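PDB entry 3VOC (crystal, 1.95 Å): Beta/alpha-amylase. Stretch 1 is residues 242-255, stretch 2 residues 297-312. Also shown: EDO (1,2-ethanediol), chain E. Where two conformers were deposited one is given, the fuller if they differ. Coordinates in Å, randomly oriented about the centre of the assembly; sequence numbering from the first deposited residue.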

ATOM      1  N   GLY A 242      16.424   0.374 -20.315  1.00 17.33           N
ATOM      2  CA  GLY A 242      15.376   0.995 -19.500  1.00 16.81           C
ATOM      3  C   GLY A 242      14.229   0.049 -19.194  1.00 17.52           C
ATOM      4  O   GLY A 242      13.703   0.039 -18.070  1.00 17.22           O
ATOM      5  N   LYS A 243      13.851  -0.758 -20.186  1.00 16.73           N
ATOM      6  CA  LYS A 243      12.825  -1.773 -19.990  1.00 17.77           C
ATOM      7  C   LYS A 243      13.290  -2.856 -19.031  1.00 17.10           C
ATOM      8  O   LYS A 243      12.524  -3.284 -18.187  1.00 16.19           O
ATOM      9  N   ASP A 244      14.535  -3.305 -19.173  1.00 17.07           N
ATOM     10  CA  ASP A 244      15.103  -4.250 -18.218  1.00 16.94           C
ATOM     11  C   ASP A 244      15.131  -3.681 -16.798  1.00 16.40           C
ATOM     12  O   ASP A 244      14.815  -4.388 -15.841  1.00 15.88           O
ATOM     13  N   PHE A 245      15.538  -2.418 -16.654  1.00 15.75           N
ATOM     14  CA  PHE A 245      15.574  -1.817 -15.325  1.00 15.57           C
ATOM     15  C   PHE A 245      14.163  -1.746 -14.707  1.00 15.66           C
ATOM     16  O   PHE A 245      13.960  -2.163 -13.562  1.00 15.03           O
ATOM     17  N   LEU A 246      13.204  -1.211 -15.463  1.00 15.13           N
ATOM     18  CA  LEU A 246      11.853  -1.019 -14.938  1.00 15.16           C
ATOM     19  C   LEU A 246      11.164  -2.332 -14.655  1.00 15.31           C
ATOM     20  O   LEU A 246      10.441  -2.439 -13.671  1.00 16.00           O
ATOM     21  N   SER A 247      11.365  -3.326 -15.528  1.00 15.26           N
ATOM     22  CA  SER A 247      10.802  -4.661 -15.287  1.00 14.69           C
ATOM     23  C   SER A 247      11.371  -5.279 -14.012  1.00 14.21           C
ATOM     24  O   SER A 247      10.624  -5.848 -13.195  1.00 14.18           O
ATOM     25  N   TRP A 248      12.692  -5.171 -13.838  1.00 13.30           N
ATOM     26  CA  TRP A 248      13.334  -5.689 -12.630  1.00 13.60           C
ATOM     27  C   TRP A 248      12.846  -4.941 -11.375  1.00 13.03           C
ATOM     28  O   TRP A 248      12.556  -5.540 -10.341  1.00 12.86           O
ATOM     29  N   TYR A 249      12.778  -3.622 -11.491  1.00 12.94           N
ATOM     30  CA  TYR A 249      12.371  -2.741 -10.399  1.00 12.65           C
ATOM     31  C   TYR A 249      10.982  -3.170  -9.902  1.00 12.73           C
ATOM     32  O   TYR A 249      10.768  -3.350  -8.693  1.00 12.84           O
ATOM     33  N   GLN A 250      10.064  -3.382 -10.844  1.00 13.05           N
ATOM     34  CA  GLN A 250       8.732  -3.904 -10.521  1.00 13.26           C
ATOM     35  C   GLN A 250       8.780  -5.332  -9.972  1.00 13.58           C
ATOM     36  O   GLN A 250       8.067  -5.637  -9.001  1.00 13.05           O
ATOM     37  N   SER A 251       9.623  -6.194 -10.564  1.00 13.95           N
ATOM     38  CA  SER A 251       9.724  -7.608 -10.120  1.00 14.31           C
ATOM     39  C   SER A 251      10.075  -7.784  -8.629  1.00 14.33           C
ATOM     40  O   SER A 251       9.623  -8.749  -7.985  1.00 14.45           O
ATOM     41  N   VAL A 252      10.876  -6.860  -8.091  1.00 13.76           N
ATOM     42  CA  VAL A 252      11.197  -6.830  -6.661  1.00 13.76           C
ATOM     43  C   VAL A 252       9.927  -6.703  -5.794  1.00 13.83           C
ATOM     44  O   VAL A 252       9.751  -7.455  -4.822  1.00 13.96           O
ATOM     45  N   LEU A 253       9.050  -5.770  -6.147  1.00 13.13           N
ATOM     46  CA  LEU A 253       7.746  -5.650  -5.484  1.00 13.52           C
ATOM     47  C   LEU A 253       6.891  -6.893  -5.680  1.00 13.34           C
ATOM     48  O   LEU A 253       6.231  -7.354  -4.742  1.00 13.50           O
ATOM     49  N   GLU A 254       6.900  -7.436  -6.896  1.00 13.27           N
ATOM     50  CA  GLU A 254       6.074  -8.613  -7.191  1.00 13.87           C
ATOM     51  C   GLU A 254       6.516  -9.823  -6.363  1.00 13.91           C
ATOM     52  O   GLU A 254       5.680 -10.538  -5.806  1.00 13.00           O
ATOM     53  N   LYS A 255       7.828 -10.038  -6.269  1.00 14.57           N
ATOM     54  CA  LYS A 255       8.333 -11.142  -5.459  1.00 15.40           C
ATOM     55  C   LYS A 255       7.992 -10.930  -3.980  1.00 15.19           C
ATOM     56  O   LYS A 255       7.616 -11.873  -3.273  1.00 14.56           O
ATOM     57  N   GLU A 297       4.285   6.967 -11.255  1.00 15.99           N
ATOM     58  CA  GLU A 297       4.001   5.541 -11.213  1.00 16.18           C
ATOM     59  C   GLU A 297       5.278   4.716 -11.380  1.00 16.43           C
ATOM     60  O   GLU A 297       5.501   3.762 -10.636  1.00 16.84           O
ATOM     61  N   GLN A 298       6.109   5.077 -12.354  1.00 16.32           N
ATOM     62  CA  GLN A 298       7.341   4.330 -12.613  1.00 16.90           C
ATOM     63  C   GLN A 298       8.316   4.390 -11.423  1.00 16.71           C
ATOM     64  O   GLN A 298       8.867   3.350 -11.013  1.00 16.88           O
ATOM     65  N   ALA A 299       8.494   5.583 -10.846  1.00 15.31           N
ATOM     66  CA  ALA A 299       9.380   5.717  -9.678  1.00 15.10           C
ATOM     67  C   ALA A 299       8.879   4.892  -8.501  1.00 14.49           C
ATOM     68  O   ALA A 299       9.677   4.346  -7.733  1.00 14.51           O
ATOM     69  N   GLY A 300       7.559   4.808  -8.361  1.00 14.54           N
ATOM     70  CA  GLY A 300       6.944   4.004  -7.317  1.00 13.92           C
ATOM     71  C   GLY A 300       7.062   2.505  -7.549  1.00 14.72           C
ATOM     72  O   GLY A 300       6.826   1.716  -6.639  1.00 14.00           O
ATOM     73  N   GLY A 301       7.402   2.118  -8.778  1.00 15.12           N
ATOM     74  CA  GLY A 301       7.647   0.716  -9.096  1.00 15.82           C
ATOM     75  C   GLY A 301       6.664   0.147 -10.095  1.00 15.90           C
ATOM     76  O   GLY A 301       6.644  -1.058 -10.306  1.00 16.28           O
ATOM     77  N   TYR A 302       5.837   0.996 -10.712  1.00 16.04           N
ATOM     78  CA  TYR A 302       4.767   0.491 -11.579  1.00 16.21           C
ATOM     79  C   TYR A 302       5.102   0.661 -13.039  1.00 17.16           C
ATOM     80  O   TYR A 302       4.989   1.759 -13.604  1.00 17.55           O
ATOM     81  N   TYR A 303       5.492  -0.450 -13.648  1.00 17.57           N
ATOM     82  CA  TYR A 303       5.882  -0.505 -15.051  1.00 17.94           C
ATOM     83  C   TYR A 303       4.772  -1.121 -15.903  1.00 17.39           C
ATOM     84  O   TYR A 303       4.562  -0.723 -17.048  1.00 17.14           O
ATOM     85  N   ASP A 304       4.054  -2.084 -15.337  1.00 16.82           N
ATOM     86  CA  ASP A 304       3.103  -2.886 -16.111  1.00 17.01           C
ATOM     87  C   ASP A 304       1.993  -3.322 -15.154  1.00 16.67           C
ATOM     88  O   ASP A 304       2.160  -4.274 -14.374  1.00 16.10           O
ATOM     89  N   TYR A 305       0.855  -2.627 -15.215  1.00 15.88           N
ATOM     90  CA  TYR A 305      -0.249  -2.945 -14.312  1.00 16.13           C
ATOM     91  C   TYR A 305      -0.852  -4.317 -14.612  1.00 16.05           C
ATOM     92  O   TYR A 305      -1.332  -4.991 -13.701  1.00 14.92           O
ATOM     93  N   ASN A 306      -0.843  -4.735 -15.877  1.00 16.05           N
ATOM     94  CA  ASN A 306      -1.380  -6.070 -16.193  1.00 17.11           C
ATOM     95  C   ASN A 306      -0.594  -7.124 -15.411  1.00 15.86           C
ATOM     96  O   ASN A 306      -1.161  -8.017 -14.800  1.00 15.16           O
ATOM     97  N   ARG A 307       0.729  -7.007 -15.442  1.00 14.69           N
ATOM     98  CA  ARG A 307       1.578  -7.981 -14.786  1.00 14.10           C
ATOM     99  C   ARG A 307       1.474  -7.876 -13.274  1.00 14.32           C
ATOM    100  O   ARG A 307       1.489  -8.886 -12.588  1.00 13.99           O
ATOM    101  N   LEU A 308       1.415  -6.653 -12.759  1.00 14.25           N
ATOM    102  CA  LEU A 308       1.358  -6.454 -11.313  1.00 14.39           C
ATOM    103  C   LEU A 308       0.068  -7.051 -10.761  1.00 14.23           C
ATOM    104  O   LEU A 308       0.078  -7.727  -9.721  1.00 14.21           O
ATOM    105  N   ILE A 309      -1.038  -6.813 -11.460  1.00 13.79           N
ATOM    106  CA  ILE A 309      -2.350  -7.277 -10.984  1.00 14.45           C
ATOM    107  C   ILE A 309      -2.452  -8.787 -11.148  1.00 14.19           C
ATOM    108  O   ILE A 309      -3.054  -9.462 -10.318  1.00 14.20           O
ATOM    109  N   GLN A 310      -1.815  -9.321 -12.195  1.00 14.33           N
ATOM    110  CA  GLN A 310      -1.654 -10.777 -12.324  1.00 14.44           C
ATOM    111  C   GLN A 310      -0.997 -11.419 -11.089  1.00 14.14           C
ATOM    112  O   GLN A 310      -1.371 -12.536 -10.696  1.00 14.83           O
ATOM    113  N   LYS A 311      -0.026 -10.723 -10.490  1.00 14.08           N
ATOM    114  CA  LYS A 311       0.633 -11.235  -9.291  0.60 13.93           C
ATOM    115  C   LYS A 311      -0.324 -11.293  -8.097  1.00 14.20           C
ATOM    116  O   LYS A 311      -0.230 -12.213  -7.283  1.00 14.30           O
ATOM    117  N   PHE A 312      -1.245 -10.326  -7.998  1.00 13.60           N
ATOM    118  CA  PHE A 312      -2.311 -10.400  -6.989  1.00 14.24           C
ATOM    119  C   PHE A 312      -3.136 -11.677  -7.176  1.00 14.41           C
ATOM    120  O   PHE A 312      -3.378 -12.412  -6.221  1.00 14.46           O
TER

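Helix 242-255 runs nearly parallel to helix 305-312, at 14° with axes 10.1 Å apart, and its flank also meets the turn that links helix 297-300 to the second helix. Leu246, Tyr249, Gln250, Leu253 and Glu254 point toward that surface, and much of what they meet there is polar.

Gln250, extended with chi1 and chi2 both t, reaches into the turn. Its OE1 accepts from Tyr303 N (2.6 Å) and Asp304 N (2.8 Å), while NE2 donates to Asp304 O (3.0 Å) and, within its own helix, to Glu254 OE2 (2.8 Å). An amide suits this buried site because it supplies acceptor and donor together, and here both are fully engaged. Asp304, the N-cap, accepts from Arg307 N through OD1 (3.0 Å), satisfying an amide of the helix's first turn.

Arg307 (chi1 t) is a knob among Ser247, Gln250, Ser251 and Glu254. Arg307 NH1 donates to Ser247 OG (2.8 Å) and NH2 to Ser247 O (3.0 Å). The salt bridge with Glu254 (chi1 m) joins Arg307 NH2 to OE1 (2.9 Å) and NE to OE2 (2.9 Å), so the planar guanidinium serves both partners with its directed N-H groups. Beyond it, the aliphatic part of Lys311 packs on Glu254, Lys311 CG lying 4.0 Å from Glu254 CB.

Tyr249 (chi1 t) sends its OH to Ala299 O (2.6 Å), occupying a carbonyl near the helix end. Gly301, in a Schellman motif with positive phi, leaves no room for a side chain: an ideal CB would lie 2.4 Å from Leu253 CD1. Tyr303 (chi1 t) lays one ring face over the backbone at Leu246 and Ser247, its CD1 3.5 Å from Leu246 CB.

Beside the turn, ethanediol O1 donates to Tyr302 O (2.9 Å) and accepts a weak bond from Gln298 NE2 (3.3 Å).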

ATOM      1  CB  LYS A 243      12.371  -2.401 -21.318  1.00 18.16           C
ATOM      2  CG  LYS A 243      11.539  -1.462 -22.198  1.00 21.92           C
ATOM      3  CD  LYS A 243      11.318  -2.054 -23.601  1.00 26.05           C
ATOM      4  CE  LYS A 243      10.067  -1.462 -24.266  1.00 31.32           C
ATOM      5  NZ  LYS A 243      10.043   0.037 -24.234  1.00 32.76           N
ATOM      6  CB  ASP A 244      16.517  -4.694 -18.636  1.00 17.03           C
ATOM      7  CG  ASP A 244      16.509  -5.970 -19.455  1.00 18.82           C
ATOM      8  OD1 ASP A 244      15.675  -6.859 -19.183  1.00 21.28           O
ATOM      9  OD2 ASP A 244      17.355  -6.109 -20.362  1.00 18.56           O
ATOM     10  CB  PHE A 245      16.213  -0.416 -15.304  1.00 15.75           C
ATOM     11  CG  PHE A 245      15.990   0.297 -13.997  1.00 15.05           C
ATOM     12  CD1 PHE A 245      16.638  -0.142 -12.842  1.00 15.98           C
ATOM     13  CD2 PHE A 245      15.092   1.356 -13.905  1.00 16.56           C
ATOM     14  CE1 PHE A 245      16.413   0.465 -11.618  1.00 16.00           C
ATOM     15  CE2 PHE A 245      14.864   1.978 -12.680  1.00 17.00           C
ATOM     16  CZ  PHE A 245      15.538   1.522 -11.527  1.00 15.67           C
ATOM     17  CB  LEU A 246      10.995  -0.193 -15.906  1.00 15.61           C
ATOM     18  CG  LEU A 246      11.236   1.310 -15.925  1.00 16.66           C
ATOM     19  CD1 LEU A 246      10.320   1.957 -16.947  1.00 19.29           C
ATOM     20  CD2 LEU A 246      11.016   1.921 -14.537  1.00 17.46           C
ATOM     21  CB  SER A 247      11.041  -5.585 -16.487  1.00 15.05           C
ATOM     22  OG  SER A 247      10.452  -6.849 -16.259  1.00 14.63           O
ATOM     23  CB  TRP A 248      14.872  -5.599 -12.720  1.00 13.03           C
ATOM     24  CG  TRP A 248      15.501  -5.800 -11.356  1.00 13.89           C
ATOM     25  CD1 TRP A 248      15.732  -7.000 -10.724  1.00 14.98           C
ATOM     26  CD2 TRP A 248      15.926  -4.776 -10.444  1.00 14.02           C
ATOM     27  NE1 TRP A 248      16.288  -6.779  -9.482  1.00 14.56           N
ATOM     28  CE2 TRP A 248      16.424  -5.425  -9.289  1.00 13.67           C
ATOM     29  CE3 TRP A 248      15.941  -3.368 -10.497  1.00 13.18           C
ATOM     30  CZ2 TRP A 248      16.922  -4.720  -8.189  1.00 13.96           C
ATOM     31  CZ3 TRP A 248      16.435  -2.667  -9.404  1.00 14.34           C
ATOM     32  CH2 TRP A 248      16.937  -3.349  -8.267  1.00 14.54           C
ATOM     33  CB  TYR A 249      12.363  -1.318 -10.937  1.00 12.75           C
ATOM     34  CG  TYR A 249      12.224  -0.196  -9.931  1.00 12.98           C
ATOM     35  CD1 TYR A 249      13.125  -0.051  -8.864  1.00 13.38           C
ATOM     36  CD2 TYR A 249      11.214   0.762 -10.083  1.00 14.51           C
ATOM     37  CE1 TYR A 249      13.005   1.037  -7.971  1.00 11.94           C
ATOM     38  CE2 TYR A 249      11.084   1.830  -9.199  1.00 13.09           C
ATOM     39  CZ  TYR A 249      11.977   1.963  -8.147  1.00 13.23           C
ATOM     40  OH  TYR A 249      11.814   3.023  -7.267  1.00 13.54           O
ATOM     41  CB  GLN A 250       7.771  -3.819 -11.715  1.00 13.30           C
ATOM     42  CG  GLN A 250       6.371  -4.387 -11.381  1.00 13.27           C
ATOM     43  CD  GLN A 250       5.322  -4.089 -12.431  1.00 15.72           C
ATOM     44  OE1 GLN A 250       5.208  -2.960 -12.909  1.00 15.96           O
ATOM     45  NE2 GLN A 250       4.531  -5.108 -12.787  1.00 14.89           N
ATOM     46  CB  SER A 251      10.694  -8.425 -11.000  1.00 14.83           C
ATOM     47  OG  SER A 251      12.054  -8.172 -10.644  1.00 14.82           O
ATOM     48  CB  VAL A 252      12.236  -5.721  -6.331  1.00 13.62           C
ATOM     49  CG1 VAL A 252      12.421  -5.545  -4.824  1.00 14.41           C
ATOM     50  CG2 VAL A 252      13.588  -6.043  -6.982  1.00 13.49           C
ATOM     51  CB  LEU A 253       6.984  -4.418  -5.990  1.00 13.02           C
ATOM     52  CG  LEU A 253       7.665  -3.062  -5.768  1.00 14.13           C
ATOM     53  CD1 LEU A 253       6.870  -1.956  -6.478  1.00 14.92           C
ATOM     54  CD2 LEU A 253       7.799  -2.755  -4.261  1.00 14.72           C
ATOM     55  CB  GLU A 254       6.096  -8.956  -8.681  1.00 13.38           C
ATOM     56  CG  GLU A 254       5.434  -7.899  -9.556  1.00 14.13           C
ATOM     57  CD  GLU A 254       5.756  -8.075 -11.028  1.00 14.41           C
ATOM     58  OE1 GLU A 254       6.880  -8.491 -11.357  1.00 17.31           O
ATOM     59  OE2 GLU A 254       4.894  -7.779 -11.863  1.00 14.53           O
ATOM     60  CB  LYS A 255       9.841 -11.326  -5.631  1.00 16.33           C
ATOM     61  CG  LYS A 255      10.380 -12.500  -4.801  1.00 19.43           C
ATOM     62  CD  LYS A 255      11.814 -12.856  -5.177  1.00 26.34           C
ATOM     63  CE  LYS A 255      12.329 -14.018  -4.324  1.00 28.97           C
ATOM     64  NZ  LYS A 255      13.811 -14.191  -4.453  1.00 31.37           N
ATOM     65  CB  GLU A 297       3.006   5.180 -12.314  1.00 16.20           C
ATOM     66  CG  GLU A 297       1.614   5.754 -12.106  1.00 16.34           C
ATOM     67  CD  GLU A 297       0.794   5.831 -13.396  1.00 16.78           C
ATOM     68  OE1 GLU A 297      -0.036   4.930 -13.623  1.00 15.41           O
ATOM     69  OE2 GLU A 297       0.961   6.813 -14.167  1.00 17.65           O
ATOM     70  CB  GLN A 298       7.990   4.793 -13.924  1.00 17.33           C
ATOM     71  CG  GLN A 298       7.197   4.269 -15.138  1.00 20.51           C
ATOM     72  CD  GLN A 298       7.577   4.870 -16.472  1.00 24.88           C
ATOM     73  OE1 GLN A 298       8.573   5.577 -16.607  1.00 25.53           O
ATOM     74  NE2 GLN A 298       6.759   4.586 -17.485  1.00 27.51           N
ATOM     75  CB  ALA A 299       9.554   7.179  -9.283  1.00 14.65           C
ATOM     76  CB  TYR A 302       3.419   1.144 -11.261  1.00 15.75           C
ATOM     77  CG  TYR A 302       2.985   0.998  -9.815  1.00 16.17           C
ATOM     78  CD1 TYR A 302       3.484  -0.030  -9.006  1.00 15.31           C
ATOM     79  CD2 TYR A 302       2.068   1.886  -9.256  1.00 15.05           C
ATOM     80  CE1 TYR A 302       3.085  -0.155  -7.669  1.00 15.37           C
ATOM     81  CE2 TYR A 302       1.675   1.779  -7.929  1.00 15.40           C
ATOM     82  CZ  TYR A 302       2.170   0.745  -7.142  1.00 15.53           C
ATOM     83  OH  TYR A 302       1.746   0.645  -5.825  1.00 16.41           O
ATOM     84  CB  TYR A 303       7.182  -1.324 -15.138  1.00 18.49           C
ATOM     85  CG  TYR A 303       7.580  -1.839 -16.507  1.00 20.58           C
ATOM     86  CD1 TYR A 303       7.942  -0.960 -17.534  1.00 22.85           C
ATOM     87  CD2 TYR A 303       7.619  -3.215 -16.761  1.00 22.73           C
ATOM     88  CE1 TYR A 303       8.330  -1.439 -18.782  1.00 25.37           C
ATOM     89  CE2 TYR A 303       7.993  -3.703 -18.000  1.00 25.06           C
ATOM     90  CZ  TYR A 303       8.351  -2.809 -19.002  1.00 25.74           C
ATOM     91  OH  TYR A 303       8.716  -3.300 -20.225  1.00 29.46           O
ATOM     92  CB  ASP A 304       3.853  -4.084 -16.761  1.00 17.04           C
ATOM     93  CG  ASP A 304       2.940  -5.044 -17.536  1.00 18.57           C
ATOM     94  OD1 ASP A 304       1.700  -4.972 -17.425  1.00 18.04           O
ATOM     95  OD2 ASP A 304       3.496  -5.916 -18.248  1.00 19.43           O
ATOM     96  CB  TYR A 305      -1.349  -1.891 -14.396  1.00 16.21           C
ATOM     97  CG  TYR A 305      -1.032  -0.585 -13.718  1.00 16.27           C
ATOM     98  CD1 TYR A 305      -0.700  -0.536 -12.361  1.00 16.11           C
ATOM     99  CD2 TYR A 305      -1.102   0.608 -14.423  1.00 18.29           C
ATOM    100  CE1 TYR A 305      -0.417   0.668 -11.740  1.00 16.37           C
ATOM    101  CE2 TYR A 305      -0.821   1.815 -13.807  1.00 17.41           C
ATOM    102  CZ  TYR A 305      -0.477   1.837 -12.467  1.00 16.39           C
ATOM    103  OH  TYR A 305      -0.206   3.044 -11.853  1.00 16.57           O
ATOM    104  CB  ASN A 306      -1.309  -6.387 -17.699  1.00 18.46           C
ATOM    105  CG  ASN A 306      -2.368  -5.654 -18.517  1.00 24.22           C
ATOM    106  OD1 ASN A 306      -3.570  -5.688 -18.209  1.00 31.04           O
ATOM    107  ND2 ASN A 306      -1.929  -5.016 -19.591  1.00 30.58           N
ATOM    108  CB  ARG A 307       3.029  -7.780 -15.195  1.00 14.13           C
ATOM    109  CG  ARG A 307       3.876  -9.020 -15.002  1.00 13.37           C
ATOM    110  CD  ARG A 307       5.280  -8.740 -15.497  1.00 15.95           C
ATOM    111  NE  ARG A 307       6.102  -8.156 -14.438  1.00 15.49           N
ATOM    112  CZ  ARG A 307       7.258  -7.538 -14.645  1.00 16.78           C
ATOM    113  NH1 ARG A 307       7.706  -7.362 -15.881  1.00 15.48           N
ATOM    114  NH2 ARG A 307       7.964  -7.086 -13.612  1.00 14.56           N
ATOM    115  CB  LEU A 308       1.433  -4.961 -10.975  1.00 13.92           C
ATOM    116  CG  LEU A 308       1.437  -4.598  -9.476  1.00 15.79           C
ATOM    117  CD1 LEU A 308       2.646  -5.196  -8.745  1.00 15.06           C
ATOM    118  CD2 LEU A 308       1.451  -3.101  -9.313  1.00 16.40           C
ATOM    119  CB  ILE A 309      -3.521  -6.458 -11.616  1.00 14.92           C
ATOM    120  CG1 ILE A 309      -3.454  -5.003 -11.104  1.00 16.58           C
ATOM    121  CG2 ILE A 309      -4.888  -7.020 -11.211  1.00 16.36           C
ATOM    122  CD1 ILE A 309      -4.269  -3.992 -11.959  1.00 16.49           C
ATOM    123  CB  GLN A 310      -0.871 -11.152 -13.589  1.00 13.88           C
ATOM    124  CG  GLN A 310      -0.764 -12.690 -13.815  1.00 14.90           C
ATOM    125  CD  GLN A 310      -2.110 -13.381 -13.944  1.00 17.22           C
ATOM    126  OE1 GLN A 310      -2.354 -14.443 -13.329  1.00 16.87           O
ATOM    127  NE2 GLN A 310      -3.001 -12.786 -14.736  1.00 13.96           N
ATOM    128  CB  LYS A 311       1.900 -10.429  -8.959  0.60 14.52           C
ATOM    129  CG  LYS A 311       2.777 -11.045  -7.880  0.60 12.60           C
ATOM    130  CD  LYS A 311       3.581 -12.244  -8.403  0.60 14.71           C
ATOM    131  CE  LYS A 311       4.467 -12.834  -7.320  0.60 11.96           C
ATOM    132  NZ  LYS A 311       4.853 -14.233  -7.692  0.60 14.72           N
ATOM    133  CB  PHE A 312      -3.227  -9.163  -7.037  1.00 13.36           C
ATOM    134  CG  PHE A 312      -2.712  -8.010  -6.235  1.00 13.58           C
ATOM    135  CD1 PHE A 312      -1.665  -7.227  -6.726  1.00 13.35           C
ATOM    136  CD2 PHE A 312      -3.257  -7.713  -4.984  1.00 13.92           C
ATOM    137  CE1 PHE A 312      -1.161  -6.161  -5.991  1.00 14.37           C
ATOM    138  CE2 PHE A 312      -2.764  -6.631  -4.227  1.00 15.42           C
ATOM    139  CZ  PHE A 312      -1.711  -5.850  -4.741  1.00 15.30           C
TER
HETATM  140  C1  EDO E 504       3.011   3.198 -15.479  1.00 38.12           C
HETATM  141  O1  EDO E 504       4.232   2.882 -16.152  1.00 37.06           O
HETATM  142  C2  EDO E 504       1.961   2.188 -15.902  1.00 38.73           C
HETATM  143  O2  EDO E 504       1.539   2.533 -17.229  1.00 39.61           O